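Ribonucleoside-diphosphate reductase (Sulfolobus acidocaldarius DSM 639, PDB 6QRZ) binds a manganese-iron cofactor as an R2-like ligand-binding oxidase and probably performs oxidations, though its family is generally credited with ribonucleotide reduction. Local coordinates at residues A[95-106]-A[165-176]; A[107-115]-A[234-245]. All coordinates share one frame; numbering follows the deposited sequence.

Contact 1. Residues A[95-106]-A[165-176]; sequences AVAVDITPLIST and LPSVMWKLRVDP
Pro102 and Trp170 form the aromatic element of this contact, a CH-pi pair. Pro102 CG lies over one face of the indole, 3.6 Å from the centroid of the Trp170 six-membered ring and 21° off its normal. CG of Trp170 stands anti to its own carbonyl carbon (chi1 -69°), which swings the ring in across the proline.

Polar contacts are few. Trp170 NE1 gives Asp99 OD1 a weak, bent hydrogen bond (3.0 Å, 132°), with the carboxylate nearly perpendicular to the indole and meeting it at the edge. The same OD1 is hydrogen-bonded to His29 of the second subunit. Farther along, Thr106 OG1 bonds back to Pro102 O at 2.6 Å, reaching it from the opposite face of the carbonyl plane to Thr106 N.

Apolar contacts fill the rest. Met169, bent at chi2 and chi3, curls so that its CE sits 3.9 Å from Leu103 CB. Two leucines run side by side, Leu103 CD1 lying 4.1 Å from Leu172 CD1. Leu165 CD2 is 4.2 Å from CG1 of Val96, a neighbour of the metal ligand Glu126. Thr106 CG2 packs on Pro176 CB at 3.7 Å.

With an alanine in place of Trp170, Pro102 would probably lose the surface covering its ring and Asp99 its indole donor, leaving a gap beside the subunit boundary.

The junction of helices 76-98 and 100-109 is thus set against that of 155-169 and 171-174 in this helical, ferritin-like fold. The chemistry implies a largely greasy seam whose one polar cross-link, at Asp99, is shared with the other subunit.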
loop_
_atom_site.group_PDB
_atom_site.type_symbol
_atom_site.label_atom_id
_atom_site.label_comp_id
_atom_site.label_asym_id
_atom_site.label_seq_id
_atom_site.Cartn_x
_atom_site.Cartn_y
_atom_site.Cartn_z
ATOM N N ALA A 95 -8.204 -6.339 -9.121
ATOM C CA ALA A 95 -9.315 -6.574 -8.203
ATOM C C ALA A 95 -8.821 -6.801 -6.780
ATOM O O ALA A 95 -9.399 -6.269 -5.826
ATOM C CB ALA A 95 -10.146 -7.766 -8.679
ATOM N N VAL A 96 -7.754 -7.587 -6.617
ATOM C CA VAL A 96 -7.214 -7.831 -5.286
ATOM C C VAL A 96 -6.547 -6.588 -4.716
ATOM O O VAL A 96 -6.404 -6.471 -3.493
ATOM C CB VAL A 96 -6.226 -9.012 -5.310
ATOM C CG1 VAL A 96 -6.912 -10.272 -5.819
ATOM C CG2 VAL A 96 -5.010 -8.675 -6.150
ATOM N N ALA A 97 -6.137 -5.648 -5.571
ATOM C CA ALA A 97 -5.526 -4.414 -5.102
ATOM C C ALA A 97 -6.553 -3.389 -4.643
ATOM O O ALA A 97 -6.204 -2.478 -3.884
ATOM C CB ALA A 97 -4.648 -3.809 -6.200
ATOM N N VAL A 98 -7.803 -3.512 -5.084
ATOM C CA VAL A 98 -8.860 -2.605 -4.657
ATOM C C VAL A 98 -9.830 -3.252 -3.675
ATOM O O VAL A 98 -10.585 -2.525 -3.011
ATOM C CB VAL A 98 -9.629 -2.031 -5.866
ATOM C CG1 VAL A 98 -8.699 -1.203 -6.739
ATOM C CG2 VAL A 98 -10.257 -3.147 -6.671
ATOM N N ASP A 99 -9.841 -4.578 -3.560
ATOM C CA ASP A 99 -10.623 -5.256 -2.535
ATOM C C ASP A 99 -9.867 -5.397 -1.222
ATOM O O ASP A 99 -10.440 -5.882 -0.241
ATOM C CB ASP A 99 -11.061 -6.638 -3.029
ATOM C CG ASP A 99 -12.111 -6.557 -4.116
ATOM O OD1 ASP A 99 -12.907 -5.595 -4.101
ATOM O OD2 ASP A 99 -12.141 -7.449 -4.988
ATOM N N ILE A 100 -8.597 -4.987 -1.184
ATOM C CA ILE A 100 -7.824 -5.032 0.049
ATOM C C ILE A 100 -8.237 -3.922 1.005
ATOM O O ILE A 100 -7.924 -3.987 2.200
ATOM C CB ILE A 100 -6.322 -4.941 -0.280
ATOM C CG1 ILE A 100 -5.472 -5.373 0.915
ATOM C CG2 ILE A 100 -5.965 -3.526 -0.707
ATOM C CD1 ILE A 100 -5.737 -6.790 1.365
ATOM N N THR A 101 -8.947 -2.907 0.510
ATOM C CA THR A 101 -9.277 -1.749 1.339
ATOM C C THR A 101 -10.144 -2.097 2.545
ATOM O O THR A 101 -9.834 -1.621 3.651
ATOM C CB THR A 101 -9.930 -0.669 0.469
ATOM O OG1 THR A 101 -9.034 -0.302 -0.587
ATOM C CG2 THR A 101 -10.256 0.562 1.300
ATOM N N PRO A 102 -11.219 -2.890 2.430
ATOM C CA PRO A 102 -11.974 -3.240 3.644
ATOM C C PRO A 102 -11.166 -4.052 4.637
ATOM O O PRO A 102 -11.352 -3.895 5.850
ATOM C CB PRO A 102 -13.166 -4.043 3.103
ATOM C CG PRO A 102 -13.270 -3.671 1.676
ATOM C CD PRO A 102 -11.870 -3.429 1.221
ATOM N N LEU A 103 -10.272 -4.919 4.158
ATOM C CA LEU A 103 -9.450 -5.711 5.066
ATOM C C LEU A 103 -8.460 -4.833 5.822
ATOM O O LEU A 103 -8.169 -5.085 6.996
ATOM C CB LEU A 103 -8.724 -6.807 4.286
ATOM C CG LEU A 103 -7.878 -7.791 5.093
ATOM C CD1 LEU A 103 -8.708 -8.438 6.189
ATOM C CD2 LEU A 103 -7.279 -8.846 4.178
ATOM N N ILE A 104 -7.935 -3.797 5.165
ATOM C CA ILE A 104 -7.050 -2.861 5.850
ATOM C C ILE A 104 -7.832 -2.036 6.864
ATOM O O ILE A 104 -7.392 -1.850 8.005
ATOM C CB ILE A 104 -6.323 -1.966 4.830
ATOM C CG1 ILE A 104 -5.435 -2.813 3.917
ATOM C CG2 ILE A 104 -5.494 -0.911 5.541
ATOM C CD1 ILE A 104 -4.731 -2.017 2.841
ATOM N N SER A 105 -9.007 -1.537 6.470
ATOM C CA SER A 105 -9.822 -0.752 7.391
ATOM C C SER A 105 -10.310 -1.592 8.562
ATOM O O SER A 105 -10.444 -1.078 9.679
ATOM C CB SER A 105 -11.009 -0.135 6.651
ATOM O OG SER A 105 -11.793 0.663 7.523
ATOM N N THR A 106 -10.584 -2.879 8.331
ATOM C CA THR A 106 -10.977 -3.756 9.428
ATOM C C THR A 106 -9.839 -3.930 10.425
ATOM O O THR A 106 -10.063 -3.920 11.641
ATOM C CB THR A 106 -11.425 -5.113 8.884
ATOM O OG1 THR A 106 -12.495 -4.923 7.949
ATOM C CG2 THR A 106 -11.904 -6.010 10.014
ATOM N N LEU A 165 -15.794 -12.045 -4.699
ATOM C CA LEU A 165 -14.752 -11.260 -4.038
ATOM C C LEU A 165 -15.224 -9.872 -3.619
ATOM O O LEU A 165 -14.941 -9.472 -2.476
ATOM C CB LEU A 165 -13.514 -11.183 -4.938
ATOM C CG LEU A 165 -12.244 -10.620 -4.293
ATOM C CD1 LEU A 165 -11.822 -11.475 -3.111
ATOM C CD2 LEU A 165 -11.118 -10.518 -5.310
ATOM N N PRO A 166 -15.924 -9.092 -4.452
ATOM C CA PRO A 166 -16.437 -7.804 -3.954
ATOM C C PRO A 166 -17.439 -7.949 -2.824
ATOM O O PRO A 166 -17.482 -7.092 -1.933
ATOM C CB PRO A 166 -17.080 -7.175 -5.198
ATOM C CG PRO A 166 -17.352 -8.314 -6.107
ATOM C CD PRO A 166 -16.224 -9.268 -5.883
ATOM N N SER A 167 -18.246 -9.012 -2.828
ATOM C CA SER A 167 -19.250 -9.176 -1.782
ATOM C C SER A 167 -18.604 -9.505 -0.443
ATOM O O SER A 167 -18.961 -8.923 0.587
ATOM C CB SER A 167 -20.250 -10.264 -2.177
ATOM O OG SER A 167 -20.918 -9.933 -3.382
ATOM N N VAL A 168 -17.643 -10.429 -0.438
ATOM C CA VAL A 168 -17.073 -10.897 0.821
ATOM C C VAL A 168 -16.104 -9.873 1.401
ATOM O O VAL A 168 -16.040 -9.688 2.621
ATOM C CB VAL A 168 -16.403 -12.269 0.621
ATOM C CG1 VAL A 168 -17.434 -13.297 0.187
ATOM C CG2 VAL A 168 -15.287 -12.174 -0.403
ATOM N N MET A 169 -15.336 -9.190 0.549
ATOM C CA MET A 169 -14.390 -8.197 1.046
ATOM C C MET A 169 -15.123 -6.960 1.550
ATOM O O MET A 169 -14.960 -6.553 2.705
ATOM C CB MET A 169 -13.384 -7.825 -0.046
ATOM C CG MET A 169 -12.538 -8.984 -0.543
ATOM S SD MET A 169 -11.685 -9.875 0.769
ATOM C CE MET A 169 -10.559 -8.621 1.369
ATOM N N TRP A 170 -15.953 -6.357 0.698
ATOM C CA TRP A 170 -16.681 -5.155 1.087
ATOM C C TRP A 170 -17.809 -5.430 2.073
ATOM O O TRP A 170 -18.491 -4.484 2.480
ATOM C CB TRP A 170 -17.221 -4.447 -0.156
ATOM C CG TRP A 170 -16.131 -3.856 -0.996
ATOM C CD1 TRP A 170 -15.550 -4.412 -2.099
ATOM C CD2 TRP A 170 -15.475 -2.600 -0.786
ATOM N NE1 TRP A 170 -14.578 -3.575 -2.593
ATOM C CE2 TRP A 170 -14.513 -2.457 -1.805
ATOM C CE3 TRP A 170 -15.612 -1.580 0.161
ATOM C CZ2 TRP A 170 -13.691 -1.335 -1.904
ATOM C CZ3 TRP A 170 -14.793 -0.467 0.063
ATOM C CH2 TRP A 170 -13.847 -0.353 -0.963
ATOM N N LYS A 171 -18.027 -6.690 2.462
ATOM C CA LYS A 171 -18.877 -6.967 3.613
ATOM C C LYS A 171 -18.173 -6.628 4.919
ATOM O O LYS A 171 -18.840 -6.420 5.938
ATOM C CB LYS A 171 -19.308 -8.435 3.613
ATOM C CG LYS A 171 -20.492 -8.750 4.512
ATOM C CD LYS A 171 -20.872 -10.219 4.416
ATOM C CE LYS A 171 -22.054 -10.551 5.314
ATOM N NZ LYS A 171 -22.367 -12.008 5.300
ATOM N N LEU A 172 -16.838 -6.567 4.906
ATOM C CA LEU A 172 -16.100 -6.132 6.086
ATOM C C LEU A 172 -16.321 -4.654 6.371
ATOM O O LEU A 172 -16.217 -4.226 7.526
ATOM C CB LEU A 172 -14.608 -6.412 5.904
ATOM C CG LEU A 172 -14.189 -7.859 5.652
ATOM C CD1 LEU A 172 -12.700 -7.937 5.355
ATOM C CD2 LEU A 172 -14.541 -8.718 6.846
ATOM N N ARG A 173 -16.617 -3.861 5.338
ATOM C CA ARG A 173 -16.840 -2.433 5.541
ATOM C C ARG A 173 -18.085 -2.183 6.382
ATOM O O ARG A 173 -18.083 -1.315 7.263
ATOM C CB ARG A 173 -16.951 -1.722 4.192
ATOM C CG ARG A 173 -17.109 -0.211 4.297
ATOM C CD ARG A 173 -17.251 0.438 2.925
ATOM N NE ARG A 173 -18.508 0.081 2.272
ATOM C CZ ARG A 173 -18.871 0.503 1.066
ATOM N NH1 ARG A 173 -18.071 1.301 0.371
ATOM N NH2 ARG A 173 -20.034 0.128 0.552
ATOM N N VAL A 174 -19.153 -2.934 6.129
ATOM C CA VAL A 174 -20.378 -2.776 6.903
ATOM C C VAL A 174 -20.405 -3.705 8.117
ATOM O O VAL A 174 -21.047 -3.386 9.124
ATOM C CB VAL A 174 -21.603 -2.997 5.996
ATOM C CG1 VAL A 174 -21.657 -4.435 5.496
ATOM C CG2 VAL A 174 -22.892 -2.618 6.716
ATOM N N ASP A 175 -19.704 -4.837 8.057
ATOM C CA ASP A 175 -19.690 -5.808 9.149
ATOM C C ASP A 175 -18.279 -6.362 9.301
ATOM O O ASP A 175 -17.901 -7.333 8.634
ATOM C CB ASP A 175 -20.696 -6.935 8.902
ATOM C CG ASP A 175 -20.891 -7.822 10.118
ATOM O OD1 ASP A 175 -20.311 -7.519 11.183
ATOM O OD2 ASP A 175 -21.628 -8.825 10.008
ATOM N N PRO A 176 -17.464 -5.756 10.179
ATOM C CA PRO A 176 -16.100 -6.245 10.429
ATOM C C PRO A 176 -16.042 -7.345 11.487
ATOM O O PRO A 176 -15.234 -7.297 12.423
ATOM C CB PRO A 176 -15.371 -4.977 10.886
ATOM C CG PRO A 176 -16.428 -4.196 11.593
ATOM C CD PRO A 176 -17.726 -4.482 10.870
#

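Contact 2. Residues A[107-115]-A[234-245]; sequences MINEGRVED and YGTYLITRLIVE
Arg241 NH1 is gripped by two carboxylates. Glu110 OE2, on the facing segment, takes a fairly straight salt-bridging hydrogen bond from Arg241 NH1 (3.2 Å, 163°) that lies in the guanidinium plane but meets the carboxylate from above its own plane. Glu245 OE2, one turn on in the same helix, accepts a weak bond from Arg241 NH1 at 3.4 Å. With chi1 at -176° the arginine chain leaves helix 215-245 outward, and the bend at chi3 turns the guanidinium toward Glu110.

The guanidinium of Arg112 lies flat on that of Arg241, centres 3.3 Å apart and planes 14° from parallel, the two chains sliding past each other in opposite directions. The like charges of this stacked pair are probably offset by Glu110 and Glu245. Just before Arg112, Gly111, with positive phi, closes helix 100-109 in a Schellman motif, and Arg112 itself takes the N-cap position of helix 113-139.

Met107 comes to another part of the guanidinium edge, its CE 3.4 Å from Arg241 NH2. The same Met107 CE meets Leu238 tip to tip, 3.7 Å from Leu238 CD1. Asp115 OD1 sits at the edge of the Tyr234 ring, 3.1 Å from Tyr234 OH. Tyr237 brings its OH to within 3.8 Å of Arg112 NH2, near the guanidinium plane, while its ring meets that of Phe44.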
loop_
_atom_site.group_PDB
_atom_site.type_symbol
_atom_site.label_atom_id
_atom_site.label_comp_id
_atom_site.label_asym_id
_atom_site.label_seq_id
_atom_site.Cartn_x
_atom_site.Cartn_y
_atom_site.Cartn_z
ATOM N N MET A 107 -8.609 -4.086 9.929
ATOM C CA MET A 107 -7.454 -4.156 10.814
ATOM C C MET A 107 -7.190 -2.833 11.518
ATOM O O MET A 107 -6.583 -2.828 12.593
ATOM C CB MET A 107 -6.217 -4.596 10.032
ATOM C CG MET A 107 -6.273 -6.035 9.560
ATOM S SD MET A 107 -6.446 -7.192 10.931
ATOM C CE MET A 107 -6.645 -8.737 10.049
ATOM N N ILE A 108 -7.627 -1.715 10.937
ATOM C CA ILE A 108 -7.533 -0.439 11.638
ATOM C C ILE A 108 -8.526 -0.395 12.792
ATOM O O ILE A 108 -8.191 0.039 13.901
ATOM C CB ILE A 108 -7.743 0.727 10.657
ATOM C CG1 ILE A 108 -6.613 0.762 9.627
ATOM C CG2 ILE A 108 -7.821 2.050 11.405
ATOM C CD1 ILE A 108 -6.830 1.765 8.520
ATOM N N ASN A 109 -9.758 -0.853 12.556
ATOM C CA ASN A 109 -10.735 -0.946 13.633
ATOM C C ASN A 109 -10.380 -2.032 14.639
ATOM O O ASN A 109 -10.865 -1.991 15.774
ATOM C CB ASN A 109 -12.129 -1.200 13.060
ATOM C CG ASN A 109 -12.699 0.017 12.363
ATOM O OD1 ASN A 109 -12.552 1.142 12.841
ATOM N ND2 ASN A 109 -13.351 -0.201 11.226
ATOM N N GLU A 110 -9.552 -3.000 14.249
ATOM C CA GLU A 110 -9.069 -4.021 15.167
ATOM C C GLU A 110 -7.801 -3.597 15.898
ATOM O O GLU A 110 -7.353 -4.311 16.801
ATOM C CB GLU A 110 -8.822 -5.333 14.409
ATOM C CG GLU A 110 -8.858 -6.581 15.282
ATOM C CD GLU A 110 -8.754 -7.865 14.480
ATOM O OE1 GLU A 110 -8.813 -7.797 13.234
ATOM O OE2 GLU A 110 -8.612 -8.943 15.095
ATOM N N GLY A 111 -7.221 -2.453 15.536
ATOM C CA GLY A 111 -6.023 -1.968 16.191
ATOM C C GLY A 111 -4.755 -2.714 15.848
ATOM O O GLY A 111 -3.712 -2.440 16.450
ATOM N N ARG A 112 -4.809 -3.649 14.898
ATOM C CA ARG A 112 -3.642 -4.445 14.519
ATOM C C ARG A 112 -2.834 -3.664 13.487
ATOM O O ARG A 112 -2.885 -3.916 12.281
ATOM C CB ARG A 112 -4.074 -5.804 13.988
ATOM C CG ARG A 112 -5.004 -6.561 14.917
ATOM C CD ARG A 112 -5.317 -7.940 14.366
ATOM N NE ARG A 112 -4.102 -8.715 14.140
ATOM C CZ ARG A 112 -3.544 -9.508 15.047
ATOM N NH1 ARG A 112 -4.096 -9.636 16.246
ATOM N NH2 ARG A 112 -2.435 -10.174 14.755
ATOM N N VAL A 113 -2.068 -2.690 13.985
ATOM C CA VAL A 113 -1.267 -1.845 13.104
ATOM C C VAL A 113 -0.215 -2.667 12.372
ATOM O O VAL A 113 0.093 -2.394 11.205
ATOM C CB VAL A 113 -0.638 -0.690 13.909
ATOM C CG1 VAL A 113 0.282 0.142 13.029
ATOM C CG2 VAL A 113 -1.730 0.180 14.506
ATOM N N GLU A 114 0.340 -3.689 13.029
ATOM C CA GLU A 114 1.303 -4.558 12.360
ATOM C C GLU A 114 0.684 -5.219 11.136
ATOM O O GLU A 114 1.321 -5.311 10.079
ATOM C CB GLU A 114 1.830 -5.616 13.330
ATOM C CG GLU A 114 2.483 -5.057 14.583
ATOM C CD GLU A 114 1.477 -4.736 15.672
ATOM O OE1 GLU A 114 0.277 -5.027 15.480
ATOM O OE2 GLU A 114 1.886 -4.196 16.722
ATOM N N ASP A 115 -0.561 -5.686 11.258
ATOM C CA ASP A 115 -1.264 -6.222 10.098
ATOM C C ASP A 115 -1.553 -5.129 9.079
ATOM O O ASP A 115 -1.504 -5.375 7.869
ATOM C CB ASP A 115 -2.559 -6.905 10.536
ATOM C CG ASP A 115 -2.314 -8.239 11.211
ATOM O OD1 ASP A 115 -1.306 -8.897 10.880
ATOM O OD2 ASP A 115 -3.129 -8.632 12.069
ATOM N N TYR A 234 0.930 -14.915 4.837
ATOM C CA TYR A 234 0.150 -14.065 5.728
ATOM C C TYR A 234 -1.325 -14.439 5.696
ATOM O O TYR A 234 -2.008 -14.381 6.725
ATOM C CB TYR A 234 0.334 -12.596 5.359
ATOM C CG TYR A 234 -0.562 -11.671 6.148
ATOM C CD1 TYR A 234 -0.229 -11.289 7.440
ATOM C CD2 TYR A 234 -1.743 -11.187 5.605
ATOM C CE1 TYR A 234 -1.046 -10.447 8.167
ATOM C CE2 TYR A 234 -2.566 -10.347 6.323
ATOM C CZ TYR A 234 -2.214 -9.978 7.604
ATOM O OH TYR A 234 -3.033 -9.140 8.320
ATOM N N GLY A 235 -1.839 -14.805 4.520
ATOM C CA GLY A 235 -3.209 -15.281 4.444
ATOM C C GLY A 235 -3.440 -16.501 5.311
ATOM O O GLY A 235 -4.488 -16.635 5.946
ATOM N N THR A 236 -2.459 -17.404 5.355
ATOM C CA THR A 236 -2.526 -18.530 6.280
ATOM C C THR A 236 -2.484 -18.048 7.724
ATOM O O THR A 236 -3.286 -18.479 8.560
ATOM C CB THR A 236 -1.378 -19.503 6.005
ATOM O OG1 THR A 236 -1.590 -20.155 4.747
ATOM C CG2 THR A 236 -1.283 -20.545 7.111
ATOM N N TYR A 237 -1.554 -17.142 8.032
ATOM C CA TYR A 237 -1.429 -16.639 9.395
ATOM C C TYR A 237 -2.707 -15.950 9.857
ATOM O O TYR A 237 -3.111 -16.088 11.017
ATOM C CB TYR A 237 -0.240 -15.684 9.488
ATOM C CG TYR A 237 -0.145 -14.945 10.802
ATOM C CD1 TYR A 237 0.382 -15.559 11.930
ATOM C CD2 TYR A 237 -0.577 -13.630 10.914
ATOM C CE1 TYR A 237 0.471 -14.887 13.132
ATOM C CE2 TYR A 237 -0.491 -12.948 12.112
ATOM C CZ TYR A 237 0.034 -13.582 13.218
ATOM O OH TYR A 237 0.122 -12.909 14.416
ATOM N N LEU A 238 -3.359 -15.206 8.961
ATOM C CA LEU A 238 -4.575 -14.491 9.338
ATOM C C LEU A 238 -5.714 -15.462 9.620
ATOM O O LEU A 238 -6.425 -15.326 10.623
ATOM C CB LEU A 238 -4.963 -13.501 8.237
ATOM C CG LEU A 238 -5.783 -12.259 8.615
ATOM C CD1 LEU A 238 -5.760 -11.249 7.479
ATOM C CD2 LEU A 238 -7.224 -12.600 8.981
ATOM N N ILE A 239 -5.906 -16.452 8.745
ATOM C CA ILE A 239 -7.018 -17.378 8.926
ATOM C C ILE A 239 -6.757 -18.305 10.109
ATOM O O ILE A 239 -7.672 -18.618 10.877
ATOM C CB ILE A 239 -7.291 -18.157 7.623
ATOM C CG1 ILE A 239 -8.545 -19.022 7.763
ATOM C CG2 ILE A 239 -6.096 -19.001 7.221
ATOM C CD1 ILE A 239 -9.819 -18.226 7.930
ATOM N N THR A 240 -5.505 -18.737 10.294
ATOM C CA THR A 240 -5.181 -19.557 11.457
ATOM C C THR A 240 -5.327 -18.771 12.752
ATOM O O THR A 240 -5.684 -19.345 13.787
ATOM C CB THR A 240 -3.763 -20.122 11.343
ATOM O OG1 THR A 240 -2.830 -19.050 11.156
ATOM C CG2 THR A 240 -3.661 -21.097 10.176
ATOM N N ARG A 241 -5.056 -17.463 12.717
ATOM C CA ARG A 241 -5.270 -16.634 13.897
ATOM C C ARG A 241 -6.746 -16.565 14.267
ATOM O O ARG A 241 -7.086 -16.435 15.447
ATOM C CB ARG A 241 -4.714 -15.228 13.661
ATOM C CG ARG A 241 -4.802 -14.312 14.871
ATOM C CD ARG A 241 -4.191 -12.952 14.584
ATOM N NE ARG A 241 -4.916 -12.227 13.544
ATOM C CZ ARG A 241 -5.949 -11.421 13.776
ATOM N NH1 ARG A 241 -6.382 -11.238 15.016
ATOM N NH2 ARG A 241 -6.547 -10.801 12.769
ATOM N N LEU A 242 -7.634 -16.656 13.277
ATOM C CA LEU A 242 -9.063 -16.665 13.565
ATOM C C LEU A 242 -9.542 -18.037 14.022
ATOM O O LEU A 242 -10.506 -18.126 14.789
ATOM C CB LEU A 242 -9.847 -16.214 12.334
ATOM C CG LEU A 242 -9.583 -14.790 11.844
ATOM C CD1 LEU A 242 -10.291 -14.551 10.522
ATOM C CD2 LEU A 242 -10.026 -13.773 12.886
ATOM N N ILE A 243 -8.886 -19.112 13.566
ATOM C CA ILE A 243 -9.230 -20.463 14.007
ATOM C C ILE A 243 -8.621 -20.797 15.361
ATOM O O ILE A 243 -8.912 -21.861 15.922
ATOM C CB ILE A 243 -8.817 -21.466 12.906
ATOM C CG1 ILE A 243 -9.401 -21.040 11.560
ATOM C CG2 ILE A 243 -9.327 -22.870 13.195
ATOM C CD1 ILE A 243 -9.032 -21.956 10.413
ATOM N N VAL A 244 -7.796 -19.916 15.920
ATOM C CA VAL A 244 -7.319 -20.085 17.285
ATOM C C VAL A 244 -7.961 -19.099 18.255
ATOM O O VAL A 244 -7.965 -19.366 19.467
ATOM C CB VAL A 244 -5.781 -19.990 17.368
ATOM C CG1 VAL A 244 -5.133 -21.052 16.492
ATOM C CG2 VAL A 244 -5.306 -18.603 16.978
ATOM N N GLU A 245 -8.503 -17.980 17.772
ATOM C CA GLU A 245 -9.224 -17.049 18.631
ATOM C C GLU A 245 -10.711 -17.365 18.715
ATOM O O GLU A 245 -11.332 -17.117 19.755
ATOM C CB GLU A 245 -9.030 -15.612 18.134
ATOM C CG GLU A 245 -7.611 -15.079 18.292
ATOM C CD GLU A 245 -7.432 -13.694 17.691
ATOM O OE1 GLU A 245 -8.388 -13.186 17.067
ATOM O OE2 GLU A 245 -6.336 -13.115 17.841
#

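In the fold
Contacts 1 and 2 lie about 14 Å apart, centre to centre, and share helix 100-109. Segment 95-106 runs directly into 107-115, so one continuous piece of chain meets 165-176 and then 234-245; the segments alternate along the sequence, and the two contacts cross. They also touch, through Leu103 CD1 and Leu238 CD1, 4.3 Å apart. Contact 1 begins near the metals, the side chain of Val96 lying about 5 Å from the manganese ion, whereas contact 2 brings the end of helix 100-109 and the start of helix 113-139, ahead of Glu126 and His129, to helix 215-245 just after His231. Both reach the second subunit, so this stretch of chain connects cofactor surroundings, helical bundle and dimer.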